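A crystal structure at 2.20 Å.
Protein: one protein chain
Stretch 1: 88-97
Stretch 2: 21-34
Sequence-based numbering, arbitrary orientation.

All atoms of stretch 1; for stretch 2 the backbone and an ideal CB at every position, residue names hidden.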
# COMPACT_ATOMS: atom_id res chain seq x y z
N PHE B 88 -26.18 17.25 18.48
CA PHE B 88 -25.16 16.89 17.49
C PHE B 88 -25.08 15.36 17.48
O PHE B 88 -25.10 14.73 16.42
CB PHE B 88 -23.80 17.47 17.87
CG PHE B 88 -22.77 17.36 16.78
CD1 PHE B 88 -22.68 18.33 15.78
CD2 PHE B 88 -21.90 16.27 16.72
CE1 PHE B 88 -21.76 18.20 14.73
CE2 PHE B 88 -20.98 16.13 15.68
CZ PHE B 88 -20.91 17.10 14.69
N LEU B 89 -25.01 14.77 18.67
CA LEU B 89 -24.94 13.32 18.79
C LEU B 89 -26.17 12.66 18.16
O LEU B 89 -26.04 11.65 17.46
CB LEU B 89 -24.83 12.92 20.27
CG LEU B 89 -23.50 13.26 20.94
CD1 LEU B 89 -23.53 12.89 22.42
CD2 LEU B 89 -22.37 12.52 20.24
N ARG B 90 -27.34 13.23 18.40
CA ARG B 90 -28.57 12.67 17.83
C ARG B 90 -28.52 12.75 16.31
O ARG B 90 -28.96 11.83 15.62
CB ARG B 90 -29.79 13.43 18.34
CG ARG B 90 -31.12 12.78 17.97
CD ARG B 90 -32.28 13.71 18.28
NE ARG B 90 -32.22 14.94 17.49
CZ ARG B 90 -32.30 14.97 16.16
NH1 ARG B 90 -32.46 13.85 15.47
NH2 ARG B 90 -32.21 16.13 15.53
N ARG B 91 -28.00 13.86 15.78
CA ARG B 91 -27.90 14.03 14.34
C ARG B 91 -26.90 13.05 13.71
O ARG B 91 -27.16 12.51 12.64
CB ARG B 91 -27.52 15.47 13.98
CG ARG B 91 -28.61 16.49 14.27
CD ARG B 91 -28.27 17.84 13.67
NE ARG B 91 -29.27 18.86 13.99
CZ ARG B 91 -29.30 20.08 13.45
NH1 ARG B 91 -28.38 20.43 12.56
NH2 ARG B 91 -30.25 20.94 13.80
N MET B 92 -25.77 12.82 14.38
CA MET B 92 -24.78 11.89 13.85
C MET B 92 -25.39 10.51 13.69
O MET B 92 -25.29 9.89 12.63
CB MET B 92 -23.56 11.77 14.78
CG MET B 92 -22.75 13.03 14.96
SD MET B 92 -21.15 12.70 15.76
CE MET B 92 -21.59 11.58 17.04
N GLU B 93 -26.04 10.03 14.75
CA GLU B 93 -26.67 8.72 14.75
C GLU B 93 -27.72 8.61 13.64
O GLU B 93 -27.77 7.61 12.92
CB GLU B 93 -27.31 8.44 16.11
CG GLU B 93 -27.75 6.99 16.32
CD GLU B 93 -29.12 6.68 15.73
OE1 GLU B 93 -29.46 5.47 15.62
OE2 GLU B 93 -29.87 7.63 15.40
N GLU B 94 -28.55 9.63 13.51
CA GLU B 94 -29.59 9.64 12.49
C GLU B 94 -28.96 9.66 11.10
O GLU B 94 -29.41 8.97 10.19
CB GLU B 94 -30.49 10.86 12.67
CG GLU B 94 -31.67 10.91 11.72
CD GLU B 94 -32.56 12.12 11.95
OE1 GLU B 94 -33.03 12.31 13.10
OE2 GLU B 94 -32.79 12.89 10.99
N ALA B 95 -27.91 10.47 10.96
CA ALA B 95 -27.21 10.59 9.68
C ALA B 95 -26.63 9.24 9.26
O ALA B 95 -26.84 8.80 8.13
CB ALA B 95 -26.10 11.64 9.79
N LYS B 96 -25.91 8.59 10.18
CA LYS B 96 -25.30 7.30 9.88
C LYS B 96 -26.34 6.26 9.46
O LYS B 96 -26.14 5.54 8.49
CB LYS B 96 -24.51 6.78 11.09
CG LYS B 96 -23.74 5.48 10.82
CD LYS B 96 -22.97 5.00 12.05
CE LYS B 96 -21.87 5.98 12.44
NZ LYS B 96 -21.15 5.58 13.69
N ARG B 97 -27.46 6.20 10.18
CA ARG B 97 -28.52 5.25 9.86
C ARG B 97 -29.11 5.48 8.47
O ARG B 97 -29.29 4.54 7.69
CB ARG B 97 -29.63 5.32 10.91
CG ARG B 97 -29.35 4.53 12.18
CD ARG B 97 -29.42 3.03 11.88
NE ARG B 97 -29.13 2.19 13.05
CZ ARG B 97 -29.28 0.87 13.07
NH1 ARG B 97 -29.72 0.22 11.99
NH2 ARG B 97 -28.99 0.18 14.17
N UNK B 21 -13.24 8.81 12.56
CA UNK B 21 -13.97 10.06 12.68
C UNK B 21 -15.16 9.97 13.63
O UNK B 21 -15.15 10.57 14.71
CB UNK B 21 -14.45 10.51 11.30
N UNK B 22 -16.19 9.23 13.24
CA UNK B 22 -17.39 9.06 14.05
C UNK B 22 -17.12 8.99 15.55
O UNK B 22 -17.63 9.80 16.32
CB UNK B 22 -18.12 7.79 13.61
N UNK B 23 -16.31 8.02 15.97
CA UNK B 23 -15.99 7.86 17.39
C UNK B 23 -15.42 9.14 18.00
O UNK B 23 -15.86 9.56 19.08
CB UNK B 23 -14.99 6.71 17.58
N UNK B 24 -14.45 9.75 17.33
CA UNK B 24 -13.84 10.98 17.82
C UNK B 24 -14.89 12.06 17.99
O UNK B 24 -14.86 12.82 18.97
CB UNK B 24 -12.74 11.46 16.87
N UNK B 25 -15.80 12.15 17.03
CA UNK B 25 -16.86 13.14 17.08
C UNK B 25 -17.66 12.97 18.37
O UNK B 25 -18.00 13.95 19.04
CB UNK B 25 -17.77 13.02 15.86
N UNK B 26 -17.95 11.72 18.73
CA UNK B 26 -18.71 11.44 19.94
C UNK B 26 -17.94 11.90 21.18
O UNK B 26 -18.52 12.52 22.07
CB UNK B 26 -19.03 9.95 20.03
N UNK B 27 -16.65 11.59 21.23
CA UNK B 27 -15.83 11.99 22.37
C UNK B 27 -15.75 13.51 22.44
O UNK B 27 -15.73 14.09 23.53
CB UNK B 27 -14.43 11.38 22.27
N UNK B 28 -15.72 14.16 21.28
CA UNK B 28 -15.67 15.61 21.24
C UNK B 28 -16.93 16.19 21.88
O UNK B 28 -16.86 17.15 22.64
CB UNK B 28 -15.52 16.11 19.80
N UNK B 29 -18.07 15.59 21.55
CA UNK B 29 -19.35 16.03 22.10
C UNK B 29 -19.35 15.78 23.61
O UNK B 29 -19.85 16.59 24.38
CB UNK B 29 -20.52 15.31 21.43
N UNK B 30 -18.77 14.65 24.01
CA UNK B 30 -18.68 14.30 25.43
C UNK B 30 -17.86 15.35 26.17
O UNK B 30 -18.12 15.63 27.34
CB UNK B 30 -18.06 12.91 25.61
N UNK B 31 -16.88 15.91 25.48
CA UNK B 31 -16.03 16.93 26.08
C UNK B 31 -16.86 18.16 26.43
O UNK B 31 -16.75 18.71 27.52
CB UNK B 31 -14.89 17.30 25.14
N UNK B 32 -17.71 18.58 25.49
CA UNK B 32 -18.56 19.74 25.73
C UNK B 32 -19.61 19.46 26.80
O UNK B 32 -19.93 20.33 27.60
CB UNK B 32 -19.24 20.17 24.43
N UNK B 33 -20.15 18.24 26.81
CA UNK B 33 -21.15 17.85 27.81
C UNK B 33 -20.51 17.87 29.19
O UNK B 33 -21.17 18.18 30.19
CB UNK B 33 -21.73 16.47 27.50
N UNK B 34 -19.23 17.53 29.24
CA UNK B 34 -18.46 17.51 30.47
C UNK B 34 -18.20 18.93 30.94
O UNK B 34 -18.31 19.24 32.12
CB UNK B 34 -17.14 16.76 30.27

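The two helices run nearly antiparallel, with 163° between their directions and 10.3 Å between their axes at closest approach. Phe 88, Leu 89, Met 92 and Lys 96 supply the facing side chains.

Position 21 has helical backbone angles and nothing of stretch 1 within 5.5 Å of its ideal CB, so stretch 1 sets no limit there. It is Ala 21, whose carbonyl O accepts a bond from the backbone N of position 25.

At position 22 CA-to-CB points toward stretch 1, and the ideal CB lies 3.7 Å from Lys 96 NZ. A short side chain with an oxygen fits: serine, threonine or asparagine could accept from the ammonium, and aspartate would add charge. The residue is Ser 22. Its chi1 is t, and Lys 96 NZ donates to Ser 22 OG at 2.8 Å, the one hydrogen bond between the stretches.

Positions 23 and 24 meet no atom of stretch 1, one pointing away and the other out of reach; many residues would do. They are Trp 23 and Leu 24.

Position 25 is the tightest. Its CB points toward stretch 1, and the ideal CB is already 3.4 Å from Met 92 SD and 4.5 Å from Phe 88 CE2. Alanine suits this space well, and glycine would leave part of it unfilled. Ala 25 is found, its CB resting against the sulfur and lying at the edge of the Phe 88 ring, near the ring plane.

At position 26 the CB points sideways, 4.2 Å from Leu 89 CD2 and 4.3 Å from Met 92 CE. A long side chain with an aliphatic stem, such as lysine, arginine, glutamine or methionine, could lie along these methyl groups. Lys 26 does so in an extended form, m then t throughout: its CG is 3.3 Å from Met 92 CE and 4.1 Å from Leu 89 CD2.

Position 27 points away, leaving polar residues free to enter; Lys 27 turns back to its own helix, toward position 30. Position 28 also lacks a neighbour in stretch 1, so many residues would do; Gly 28 simply continues the helix.

Position 29 points toward stretch 1 with its ideal CB 3.5 Å from Leu 89 CD2, again favouring a small apolar residue. Ala 29 places its CB against that methyl at the same distance.

Position 30 is sideways with no close neighbour in stretch 1, so a polar residue is acceptable; it is Glu 30, whose OE1 forms a salt bridge with Lys 27 NZ at 3.5 Å, its hydrogen bond weak. Positions 31 and 32, out of reach, could take many residues; they are Ala 31 and Phe 32.

Position 33 points toward stretch 1 across a wider gap, which leucine, isoleucine or methionine could bridge. Leu 33 does: its CD1 comes 4.2 Å from Leu 89 CD1. Position 34, out of reach again, is equally unrestricted; it is Thr 34, whose OG1 donates to Glu 30 O at 2.8 Å.

Stretch 2, residues 21-34: ASWLAKKGAEAFLT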
# COMPACT_ATOMS: atom_id res chain seq x y z
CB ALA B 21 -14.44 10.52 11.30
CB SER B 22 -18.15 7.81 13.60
OG SER B 22 -19.26 7.57 14.43
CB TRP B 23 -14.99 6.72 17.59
CG TRP B 23 -14.70 6.43 19.04
CD1 TRP B 23 -15.44 5.65 19.88
CD2 TRP B 23 -13.61 6.94 19.82
NE1 TRP B 23 -14.87 5.64 21.13
CE2 TRP B 23 -13.75 6.42 21.12
CE3 TRP B 23 -12.52 7.78 19.54
CZ2 TRP B 23 -12.85 6.72 22.15
CZ3 TRP B 23 -11.62 8.08 20.56
CH2 TRP B 23 -11.80 7.55 21.85
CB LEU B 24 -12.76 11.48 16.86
CG LEU B 24 -11.40 10.80 16.90
CD1 LEU B 24 -10.46 11.53 15.95
CD2 LEU B 24 -10.83 10.81 18.31
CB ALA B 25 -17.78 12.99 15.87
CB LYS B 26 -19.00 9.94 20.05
CG LYS B 26 -19.95 9.43 18.99
CD LYS B 26 -20.31 7.97 19.21
CE LYS B 26 -21.20 7.46 18.09
NZ LYS B 26 -21.57 6.03 18.28
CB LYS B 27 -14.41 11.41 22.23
CG LYS B 27 -14.36 9.89 22.13
CD LYS B 27 -14.87 9.22 23.39
CE LYS B 27 -13.97 9.51 24.59
NZ LYS B 27 -14.40 8.76 25.80
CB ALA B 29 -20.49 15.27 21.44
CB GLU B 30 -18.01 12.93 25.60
CG GLU B 30 -18.91 11.74 25.32
CD GLU B 30 -18.17 10.41 25.45
OE1 GLU B 30 -17.49 10.20 26.48
OE2 GLU B 30 -18.27 9.58 24.51
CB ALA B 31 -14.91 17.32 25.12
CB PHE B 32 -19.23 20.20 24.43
CG PHE B 32 -18.30 20.90 23.48
CD1 PHE B 32 -17.67 20.21 22.45
CD2 PHE B 32 -18.02 22.26 23.63
CE1 PHE B 32 -16.79 20.85 21.58
CE2 PHE B 32 -17.14 22.91 22.77
CZ PHE B 32 -16.52 22.21 21.75
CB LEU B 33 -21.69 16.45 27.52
CG LEU B 33 -22.70 16.33 26.39
CD1 LEU B 33 -23.01 14.86 26.13
CD2 LEU B 33 -23.97 17.08 26.76
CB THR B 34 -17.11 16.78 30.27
OG1 THR B 34 -17.35 15.40 30.00
CG2 THR B 34 -16.23 16.92 31.50
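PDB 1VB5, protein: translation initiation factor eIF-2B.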